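Local coordinates for ribose ABC transporter, substrate binding protein (Conexibacter woesei, PDB 4KQ9) that probably binds a sugar, perhaps ribose, as the extracytoplasmic solute-binding component of an ABC transporter, at residues P275-D280 and D285-G290; A124-D129 and K218-G223; P79-A84 and V91-D96; R36-D41 and V257-L262. The protein carries 1 engineered substitution. All blocks are in the same frame, centred on the assembly; numbering follows the deposited sequence.

Contact 1: P275-D280 and D285-G290; sequences PVIEID and DRVMSG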
# COMPACT_ATOMS: atom_id res chain seq x y z
N PRO A 275 -3.69 9.38 2.54
CA PRO A 275 -4.58 9.44 1.40
C PRO A 275 -4.33 8.33 0.38
O PRO A 275 -3.24 7.84 0.23
CB PRO A 275 -4.31 10.81 0.78
CG PRO A 275 -3.34 11.49 1.58
CD PRO A 275 -2.82 10.54 2.63
N VAL A 276 -5.42 7.87 -0.20
CA VAL A 276 -5.37 6.99 -1.38
C VAL A 276 -6.20 7.67 -2.48
O VAL A 276 -7.11 8.45 -2.15
CB VAL A 276 -5.91 5.59 -1.08
CG1 VAL A 276 -5.18 4.92 0.04
CG2 VAL A 276 -7.43 5.55 -0.83
N ILE A 277 -5.86 7.40 -3.74
CA ILE A 277 -6.49 7.98 -4.90
C ILE A 277 -6.86 6.88 -5.89
O ILE A 277 -5.99 6.11 -6.27
CB ILE A 277 -5.61 9.01 -5.61
CG1 ILE A 277 -5.37 10.21 -4.70
CG2 ILE A 277 -6.34 9.54 -6.81
CD1 ILE A 277 -4.54 11.33 -5.25
N GLU A 278 -8.12 6.80 -6.24
CA GLU A 278 -8.66 5.90 -7.29
C GLU A 278 -8.50 6.49 -8.68
O GLU A 278 -8.78 7.70 -8.91
CB GLU A 278 -10.18 5.75 -7.13
CG GLU A 278 -10.63 5.26 -5.80
CD GLU A 278 -12.16 5.36 -5.62
OE1 GLU A 278 -12.94 4.76 -6.41
OE2 GLU A 278 -12.60 6.04 -4.67
N ILE A 279 -8.14 5.62 -9.63
CA ILE A 279 -7.85 6.02 -10.98
C ILE A 279 -8.66 5.08 -11.85
O ILE A 279 -8.43 3.89 -11.76
CB ILE A 279 -6.36 5.77 -11.25
CG1 ILE A 279 -5.51 6.43 -10.18
CG2 ILE A 279 -5.98 6.26 -12.63
CD1 ILE A 279 -4.08 6.47 -10.56
N ASP A 280 -9.63 5.59 -12.63
CA ASP A 280 -10.41 4.75 -13.53
C ASP A 280 -10.33 5.26 -14.95
O ASP A 280 -9.74 6.31 -15.23
CB ASP A 280 -11.82 4.50 -13.00
CG ASP A 280 -12.74 5.73 -13.12
OD1 ASP A 280 -12.89 6.25 -14.24
OD2 ASP A 280 -13.31 6.16 -12.09
N ASP A 285 -6.94 10.72 -16.71
CA ASP A 285 -6.15 11.85 -17.23
C ASP A 285 -6.43 13.16 -16.42
O ASP A 285 -5.49 13.88 -16.05
CB ASP A 285 -6.35 11.97 -18.76
CG ASP A 285 -5.88 10.68 -19.54
OD1 ASP A 285 -4.71 10.20 -19.33
OD2 ASP A 285 -6.72 10.14 -20.32
N ARG A 286 -7.68 13.42 -16.10
CA ARG A 286 -8.07 14.54 -15.24
C ARG A 286 -7.44 14.39 -13.87
O ARG A 286 -6.78 15.29 -13.36
CB ARG A 286 -9.57 14.60 -15.03
CG ARG A 286 -10.39 15.24 -16.13
CD ARG A 286 -11.89 15.17 -15.75
NE ARG A 286 -12.61 14.11 -16.47
CZ ARG A 286 -13.62 13.39 -16.00
NH1 ARG A 286 -14.17 12.46 -16.77
NH2 ARG A 286 -14.10 13.58 -14.78
N VAL A 287 -7.60 13.22 -13.28
CA VAL A 287 -7.04 13.01 -11.94
C VAL A 287 -5.55 13.26 -11.95
O VAL A 287 -4.95 14.02 -11.11
CB VAL A 287 -7.38 11.61 -11.44
CG1 VAL A 287 -6.48 11.24 -10.29
CG2 VAL A 287 -8.84 11.51 -11.07
N MSE A 288 -4.90 12.68 -12.94
CA MSE A 288 -3.45 12.72 -12.93
C MSE A 288 -2.82 14.06 -13.25
O MSE A 288 -1.61 14.25 -13.00
CB MSE A 288 -2.90 11.62 -13.85
CG MSE A 288 -2.95 10.26 -13.10
SE MSE A 288 -2.07 8.97 -14.34
CE MSE A 288 -0.14 9.34 -14.07
N SER A 289 -3.59 15.00 -13.75
CA SER A 289 -3.05 16.33 -13.99
C SER A 289 -3.35 17.28 -12.84
O SER A 289 -2.92 18.44 -12.85
CB SER A 289 -3.65 16.85 -15.27
OG SER A 289 -5.05 16.80 -15.14
N GLY A 290 -4.09 16.79 -11.84
CA GLY A 290 -4.45 17.55 -10.65
C GLY A 290 -3.41 17.66 -9.53
O GLY A 290 -2.38 16.94 -9.43
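With chi1 at -65°, Ile-277 carries CG1 beside its own backbone N and CG2 opposite that nitrogen, while chi1 of 163° puts CG1 of Val-287 in the equivalent anti place. These two anti methyls are the groups that meet, Ile-277 CG2 lying 3.9 Å from Val-287 CG1. The two side chains slide past each other in opposite directions, so the touch is methyl alongside methyl and not a deep wedge. The second branch of Val-287 comes near the strand backbone, with CG2 at 4.4 Å from Glu-278 O, a loose approach. No hydrogen bond joins strand 277-280 to helix 284-289, and the contact rests on this small apolar patch near the surface. Ser-289 folds its hydroxyl back over the preceding residues, with OG 2.9 Å from Arg-286 O and 3.1 Å from Asp-285 O. Gly-290 N bonds to Val-287 O at 3.0 Å and stands at the N-cap of helix 291-297. That helix flanks the patch, Cys-296 (disulfide partner of Cys-246) touching Ile-277 and Trp-293 touching both Ile-279 and Met-288. Strand 277-280 pairs antiparallel with strand 241-244 through Ser-244 and Thr-242, and Leu-118 and Tyr-122 of helix 112-126 touch Glu-278 and Asp-280 respectively.

Contact 2: A124-D129 and K218-G223; sequences ADRLGD and KIMVVG. Engineered in segment 218-223: Met-220 (natural residue Val).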
# COMPACT_ATOMS: atom_id res chain seq x y z
N ALA A 124 -19.62 -2.70 -7.74
CA ALA A 124 -21.04 -2.64 -7.41
C ALA A 124 -21.80 -1.52 -8.19
O ALA A 124 -22.80 -1.79 -8.81
CB ALA A 124 -21.24 -2.55 -5.91
N ASP A 125 -21.28 -0.30 -8.26
CA ASP A 125 -21.97 0.74 -8.99
C ASP A 125 -22.12 0.41 -10.48
O ASP A 125 -22.99 0.96 -11.13
CB ASP A 125 -21.30 2.12 -8.78
CG ASP A 125 -21.41 2.61 -7.34
OD1 ASP A 125 -22.22 2.07 -6.57
OD2 ASP A 125 -20.64 3.50 -6.97
N ARG A 126 -21.25 -0.45 -11.04
CA ARG A 126 -21.20 -0.54 -12.46
C ARG A 126 -21.72 -1.82 -13.02
O ARG A 126 -21.97 -1.87 -14.21
CB ARG A 126 -19.79 -0.27 -12.98
CG ARG A 126 -19.50 1.20 -12.92
CD ARG A 126 -18.04 1.49 -13.11
NE ARG A 126 -17.78 2.89 -12.82
CZ ARG A 126 -17.88 3.46 -11.63
NH1 ARG A 126 -18.23 2.78 -10.56
NH2 ARG A 126 -17.61 4.76 -11.51
N LEU A 127 -21.89 -2.82 -12.18
CA LEU A 127 -22.20 -4.17 -12.63
C LEU A 127 -23.63 -4.28 -13.14
O LEU A 127 -24.51 -3.74 -12.49
CB LEU A 127 -22.04 -5.13 -11.43
CG LEU A 127 -21.38 -6.50 -11.63
CD1 LEU A 127 -20.35 -6.58 -12.73
CD2 LEU A 127 -20.72 -6.93 -10.34
N GLY A 128 -23.87 -5.01 -14.24
CA GLY A 128 -25.24 -5.41 -14.69
C GLY A 128 -26.06 -6.10 -13.60
O GLY A 128 -25.53 -6.42 -12.53
N ASP A 129 -27.35 -6.36 -13.85
CA ASP A 129 -28.29 -6.76 -12.77
C ASP A 129 -28.03 -8.13 -12.11
O ASP A 129 -28.05 -8.22 -10.88
CB ASP A 129 -29.77 -6.71 -13.25
CG ASP A 129 -30.37 -5.30 -13.20
OD1 ASP A 129 -29.65 -4.30 -13.49
OD2 ASP A 129 -31.58 -5.18 -12.89
N LYS A 218 -14.91 -6.05 -21.12
CA LYS A 218 -16.15 -6.79 -20.88
C LYS A 218 -16.23 -7.33 -19.42
O LYS A 218 -17.30 -7.51 -18.82
CB LYS A 218 -16.21 -7.97 -21.84
CG LYS A 218 -17.58 -8.65 -21.86
CD LYS A 218 -17.70 -9.73 -20.80
N ILE A 219 -15.08 -7.67 -18.88
CA ILE A 219 -15.00 -8.05 -17.47
C ILE A 219 -14.28 -6.92 -16.79
O ILE A 219 -13.19 -6.51 -17.21
CB ILE A 219 -14.18 -9.35 -17.30
CG1 ILE A 219 -14.92 -10.56 -17.91
CG2 ILE A 219 -13.90 -9.60 -15.84
CD1 ILE A 219 -14.08 -11.79 -18.05
N MSE A 220 -14.85 -6.39 -15.73
CA MSE A 220 -14.19 -5.26 -15.05
C MSE A 220 -13.08 -5.77 -14.14
O MSE A 220 -13.32 -6.54 -13.22
CB MSE A 220 -15.16 -4.48 -14.16
CG MSE A 220 -16.16 -3.68 -15.00
SE MSE A 220 -17.13 -2.57 -13.66
CE MSE A 220 -18.07 -4.01 -12.90
N VAL A 221 -11.87 -5.33 -14.37
CA VAL A 221 -10.71 -5.74 -13.55
C VAL A 221 -10.22 -4.56 -12.70
O VAL A 221 -10.03 -3.47 -13.25
CB VAL A 221 -9.58 -6.12 -14.51
CG1 VAL A 221 -8.28 -6.27 -13.79
CG2 VAL A 221 -10.00 -7.37 -15.32
N VAL A 222 -10.04 -4.78 -11.39
CA VAL A 222 -9.62 -3.77 -10.43
C VAL A 222 -8.44 -4.31 -9.60
O VAL A 222 -8.37 -5.51 -9.22
CB VAL A 222 -10.78 -3.29 -9.51
CG1 VAL A 222 -12.09 -2.92 -10.29
CG2 VAL A 222 -11.11 -4.36 -8.51
N GLY A 223 -7.50 -3.42 -9.34
CA GLY A 223 -6.23 -3.75 -8.64
C GLY A 223 -5.81 -2.60 -7.72
O GLY A 223 -6.58 -1.68 -7.54
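The last part of helix 112-126 and the loop after it come up to strand 220-222, with Leu-127 and Met-220 nearest in backbone terms, their CA atoms 8.4 Å apart. Met-220, an engineered residue present as selenomethionine where the natural sequence has valine, carries the whole contact from the strand side. Its CG sits beside the backbone N and the chain bends about the CG-SE bond (chi3 -71°), which sets the terminal methyl against Leu-127. Met-220 SE lies 3.6 Å from Arg-126 CB, and the extended arginine chain runs across the methionine at about a right angle, its CD 4.2 Å from the same SE. Met-220 CE is modelled 3.4 Å from Leu-127 CD1, tighter than usual, so the detail is doubtful; chi1 (-139°) and chi2 (29°) of Leu-127 are likewise not staggered. Beyond its aliphatic part Arg-126 turns back to its own helix, where NH1 bonds to Tyr-122 O and the guanidinium makes a cation-pi contact with the Tyr-122 ring. Side chains alternate along the strand: Met-220 and Val-222 both touch Ile-123 of helix 112-126, whereas Val-221 packs on Ala-202 and Ile-206 of helix 199-211. Strand 220-222 is an outermost strand of the four-stranded parallel sheet, bonded to strand 193-196, and helices on both faces of such a sheet are typical of the alpha/beta/alpha lobes of periplasmic binding proteins.

Contact 3: P79-A84 and V91-D96; sequences PTIKGA and VILLAD
Ile-81 and Val-91 meet through aliphatic branches, and no ring, amide or charged plane takes part, so the contact is one of methyls fitted against methyls. It belongs to a beta-alpha-beta unit made of strand 66-69, helix 78-86 and strand 91-94, part of the six-stranded parallel sheet of one lobe. The axes of the short segments, helix 79-84 and strand 91-94, approach to 9.9 Å and run at 145° to each other, roughly antiparallel, as a crossover helix does beside the strand it leads into. Val-91 forks between two helix residues one turn apart. With chi1 at 175° its CG1 stands anti to the backbone N and meets Ile-81 CG2 at 3.8 Å, the two side chains crossing at about a right angle. Farther along the strand, the other arm of Ile-81 reaches Leu-93, CD1 to CD2 being 4.3 Å. All four touching residues are buried, and Leu-98 and Val-102 add to the cover of Ile-81. In the loop that follows the strand, Asp-96 hydrogen-bonds through OD2 to a glycerol, probably from the crystallisation liquor. The remaining branch of Val-91, CG2 beside the backbone N, rests 4.1 Å from Ala-84 CB.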
# COMPACT_ATOMS: atom_id res chain seq x y z
N PRO A 79 10.68 -7.66 18.32
CA PRO A 79 11.64 -7.50 19.43
C PRO A 79 12.59 -6.33 19.26
O PRO A 79 12.82 -5.56 20.17
CB PRO A 79 12.43 -8.83 19.39
CG PRO A 79 11.44 -9.80 18.87
CD PRO A 79 10.67 -9.04 17.82
N THR A 80 13.12 -6.20 18.08
CA THR A 80 14.00 -5.10 17.77
C THR A 80 13.31 -3.72 17.89
O THR A 80 13.83 -2.80 18.49
CB THR A 80 14.51 -5.27 16.32
OG1 THR A 80 14.76 -6.66 16.07
CG2 THR A 80 15.76 -4.44 16.09
N ILE A 81 12.14 -3.56 17.32
CA ILE A 81 11.53 -2.23 17.34
C ILE A 81 11.08 -1.94 18.80
O ILE A 81 11.31 -0.87 19.34
CB ILE A 81 10.41 -2.15 16.30
CG1 ILE A 81 11.06 -2.23 14.92
CG2 ILE A 81 9.62 -0.85 16.52
CD1 ILE A 81 10.10 -2.52 13.78
N LYS A 82 10.50 -2.93 19.46
CA LYS A 82 10.23 -2.85 20.91
C LYS A 82 11.49 -2.46 21.68
O LYS A 82 11.44 -1.68 22.65
CB LYS A 82 9.70 -4.19 21.39
CG LYS A 82 9.05 -4.12 22.75
CD LYS A 82 8.17 -5.33 23.03
CE LYS A 82 8.95 -6.49 23.62
NZ LYS A 82 8.06 -7.40 24.39
N GLY A 83 12.62 -2.96 21.23
CA GLY A 83 13.88 -2.62 21.86
C GLY A 83 14.23 -1.18 21.70
O GLY A 83 14.70 -0.56 22.66
N ALA A 84 14.02 -0.63 20.48
CA ALA A 84 14.29 0.79 20.22
C ALA A 84 13.42 1.77 21.08
O ALA A 84 13.90 2.80 21.57
CB ALA A 84 14.08 1.09 18.74
N VAL A 91 9.50 5.94 17.76
CA VAL A 91 9.45 5.16 16.52
C VAL A 91 8.14 5.38 15.78
O VAL A 91 7.09 5.29 16.37
CB VAL A 91 9.52 3.69 16.83
CG1 VAL A 91 9.36 2.84 15.58
CG2 VAL A 91 10.84 3.37 17.54
N ILE A 92 8.20 5.58 14.47
CA ILE A 92 6.99 5.66 13.67
C ILE A 92 7.09 4.48 12.69
O ILE A 92 8.09 4.35 12.01
CB ILE A 92 6.86 6.99 12.89
CG1 ILE A 92 6.63 8.16 13.88
CG2 ILE A 92 5.70 6.91 11.87
CD1 ILE A 92 6.64 9.52 13.19
N LEU A 93 6.05 3.68 12.62
CA LEU A 93 5.94 2.71 11.59
C LEU A 93 5.34 3.35 10.34
O LEU A 93 4.44 4.20 10.41
CB LEU A 93 5.05 1.55 12.04
CG LEU A 93 5.59 0.92 13.30
CD1 LEU A 93 4.52 0.05 13.90
CD2 LEU A 93 6.91 0.21 12.97
N LEU A 94 5.82 2.91 9.18
CA LEU A 94 5.49 3.61 7.93
C LEU A 94 5.15 2.61 6.84
O LEU A 94 5.95 1.71 6.57
CB LEU A 94 6.67 4.52 7.55
CG LEU A 94 6.47 5.33 6.29
CD1 LEU A 94 5.21 6.14 6.28
CD2 LEU A 94 7.61 6.26 5.96
N ALA A 95 3.97 2.77 6.25
CA ALA A 95 3.33 1.94 5.17
C ALA A 95 2.79 0.57 5.60
O ALA A 95 1.71 0.12 5.14
CB ALA A 95 4.22 1.83 3.95
N ASP A 96 3.55 -0.09 6.44
CA ASP A 96 3.21 -1.37 7.01
C ASP A 96 3.48 -1.38 8.50
O ASP A 96 4.45 -0.76 9.00
CB ASP A 96 4.02 -2.49 6.35
CG ASP A 96 3.62 -2.73 4.90
OD1 ASP A 96 2.48 -3.22 4.64
OD2 ASP A 96 4.47 -2.41 4.03

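Contact 4: R36-D41 and V257-L262; sequences RRLDFD and VMADYL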
# COMPACT_ATOMS: atom_id res chain seq x y z
N ARG A 36 11.89 20.73 6.84
CA ARG A 36 11.82 20.83 8.30
C ARG A 36 13.23 20.98 8.93
O ARG A 36 13.36 21.05 10.16
CB ARG A 36 11.15 19.58 8.86
CG ARG A 36 9.70 19.36 8.45
CD ARG A 36 8.86 20.59 8.70
NE ARG A 36 8.73 20.87 10.14
CZ ARG A 36 7.72 20.44 10.91
NH1 ARG A 36 6.75 19.68 10.41
NH2 ARG A 36 7.65 20.79 12.19
N ARG A 37 14.25 20.94 8.10
CA ARG A 37 15.65 21.10 8.50
C ARG A 37 16.21 20.06 9.45
O ARG A 37 17.03 20.37 10.30
CB ARG A 37 15.90 22.51 9.02
CG ARG A 37 15.75 23.53 7.90
CD ARG A 37 16.36 24.89 8.22
NE ARG A 37 15.48 25.63 9.09
CZ ARG A 37 15.82 26.18 10.25
NH1 ARG A 37 14.88 26.81 10.95
NH2 ARG A 37 17.08 26.15 10.72
N LEU A 38 15.81 18.81 9.25
CA LEU A 38 16.31 17.71 10.01
C LEU A 38 17.66 17.22 9.49
O LEU A 38 17.94 17.34 8.31
CB LEU A 38 15.35 16.50 9.89
CG LEU A 38 13.93 16.69 10.38
CD1 LEU A 38 13.09 15.49 9.94
CD2 LEU A 38 13.97 16.76 11.89
N ASP A 39 18.46 16.64 10.37
CA ASP A 39 19.57 15.80 9.96
C ASP A 39 19.04 14.39 9.72
O ASP A 39 18.79 13.62 10.67
CB ASP A 39 20.71 15.78 11.00
CG ASP A 39 21.87 14.89 10.57
OD1 ASP A 39 22.08 14.73 9.35
OD2 ASP A 39 22.56 14.33 11.44
N PHE A 40 18.90 14.05 8.44
CA PHE A 40 18.08 12.90 8.03
C PHE A 40 18.86 11.87 7.21
O PHE A 40 19.43 12.18 6.17
CB PHE A 40 16.83 13.38 7.25
CG PHE A 40 15.93 12.25 6.74
CD1 PHE A 40 15.24 11.45 7.61
CD2 PHE A 40 15.78 12.00 5.38
CE1 PHE A 40 14.46 10.40 7.16
CE2 PHE A 40 14.98 10.99 4.93
CZ PHE A 40 14.31 10.19 5.82
N ASP A 41 18.85 10.63 7.64
CA ASP A 41 19.41 9.56 6.84
C ASP A 41 18.40 8.49 6.52
O ASP A 41 17.59 8.16 7.34
CB ASP A 41 20.54 8.89 7.58
CG ASP A 41 21.88 9.55 7.30
OD1 ASP A 41 22.04 10.77 7.61
OD2 ASP A 41 22.75 8.85 6.73
N VAL A 257 5.00 14.37 10.96
CA VAL A 257 4.64 13.83 12.24
C VAL A 257 5.83 13.81 13.21
O VAL A 257 5.78 14.30 14.28
CB VAL A 257 3.99 12.46 12.09
CG1 VAL A 257 3.72 11.87 13.43
CG2 VAL A 257 2.69 12.62 11.33
N MSE A 258 6.91 13.24 12.78
CA MSE A 258 8.09 13.20 13.60
C MSE A 258 8.60 14.58 13.90
O MSE A 258 8.89 14.86 15.07
CB MSE A 258 9.19 12.40 12.93
CG MSE A 258 10.48 12.33 13.73
SE MSE A 258 10.20 11.19 15.33
CE MSE A 258 10.28 9.47 14.47
N ALA A 259 8.72 15.46 12.92
CA ALA A 259 9.25 16.81 13.23
C ALA A 259 8.32 17.62 14.17
O ALA A 259 8.81 18.30 15.10
CB ALA A 259 9.58 17.58 11.97
N ASP A 260 7.01 17.49 14.03
CA ASP A 260 6.12 18.18 14.93
C ASP A 260 6.27 17.63 16.35
O ASP A 260 6.22 18.41 17.33
CB ASP A 260 4.64 18.08 14.55
CG ASP A 260 4.26 18.89 13.30
OD1 ASP A 260 5.02 19.78 12.85
OD2 ASP A 260 3.15 18.62 12.76
N TYR A 261 6.37 16.31 16.50
CA TYR A 261 6.59 15.73 17.83
C TYR A 261 7.94 16.21 18.44
O TYR A 261 7.98 16.58 19.65
CB TYR A 261 6.58 14.23 17.78
CG TYR A 261 6.88 13.55 19.07
CD1 TYR A 261 5.98 13.61 20.08
CD2 TYR A 261 8.06 12.78 19.27
CE1 TYR A 261 6.21 12.99 21.28
CE2 TYR A 261 8.31 12.18 20.50
CZ TYR A 261 7.35 12.28 21.49
OH TYR A 261 7.44 11.65 22.71
N LEU A 262 9.01 16.18 17.67
CA LEU A 262 10.32 16.66 18.18
C LEU A 262 10.29 18.16 18.55
O LEU A 262 10.98 18.59 19.47
CB LEU A 262 11.42 16.36 17.24
CG LEU A 262 11.75 14.89 16.98
CD1 LEU A 262 12.84 14.82 15.91
CD2 LEU A 262 12.15 14.09 18.21
O HOH W 1 3.48 19.71 10.42
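Charge dominates where Arg-36 reaches Asp-260. Both terminal nitrogens of the guanidinium grip one oxygen end-on: NH2 is 2.9 Å and NH1 3.0 Å from Asp-260 OD1, a salt bridge made of two somewhat bent hydrogen bonds. OD1 lies near the guanidinium plane, but that plane is turned 50° from the carboxylate; NH2 comes nearly in line with the C-O bond, NH1 from above the carboxylate plane. Bends at chi2 (-51°) and chi3 (-67°) curl the arginine across Ala-259, so that both nitrogens reach the acid. The same two nitrogens have further partners on this helix, NH1 with Asp-256 and NH2 with Glu-263. Were a leucine to stand in for Arg-36, these three carboxylates would probably lose their shared counter-charge, and Ala-259 the flat group that lies over its methyl.

Water adds a bridge: it donates to Asp-260 OD2 at 2.6 Å and accepts a weak bond from Arg-36 NH1 at 3.3 Å.

In the fold, Arg-36 directly follows helix 20-35, which closes in a Schellman motif with Arg-37 at positive phi before strand 39-45 begins. That strand is an outermost one of the six-stranded parallel sheet in this alpha/beta lobe, and helix 247-264 packs close to it.

Apolar contacts centre on Ala-259. Its CB sits 3.6 Å above the middle of one guanidinium face, nearest Arg-36 CZ, and also lies 3.9 Å from Arg-36 CG. Leu-38 approaches the same methyl more loosely, with CD2 at 4.5 Å from Ala-259 CB, and is also in touch with Ile-255.

From the N terminus, contact 4 opens first, at residues 36-41, and closes only at 257-262, tying the turn that leads into outermost strand 39-45 to helix 247-264. Two contacts nest inside that loop: contact 3 closes the helix-to-strand half of a beta-alpha-beta unit, and contact 2 joins 124-129 to 218-223 in the other lobe. Contact 1 follows in series at 275-290, and none of the four cross. Contacts 3 and 4 serve the same sheet and touch, Ile-92 CD1 lying 3.8 Å from Val-257 CG1. Contact 2 is about 44 Å from contact 4, centre to centre, but helix 112-126 relates it to contact 1.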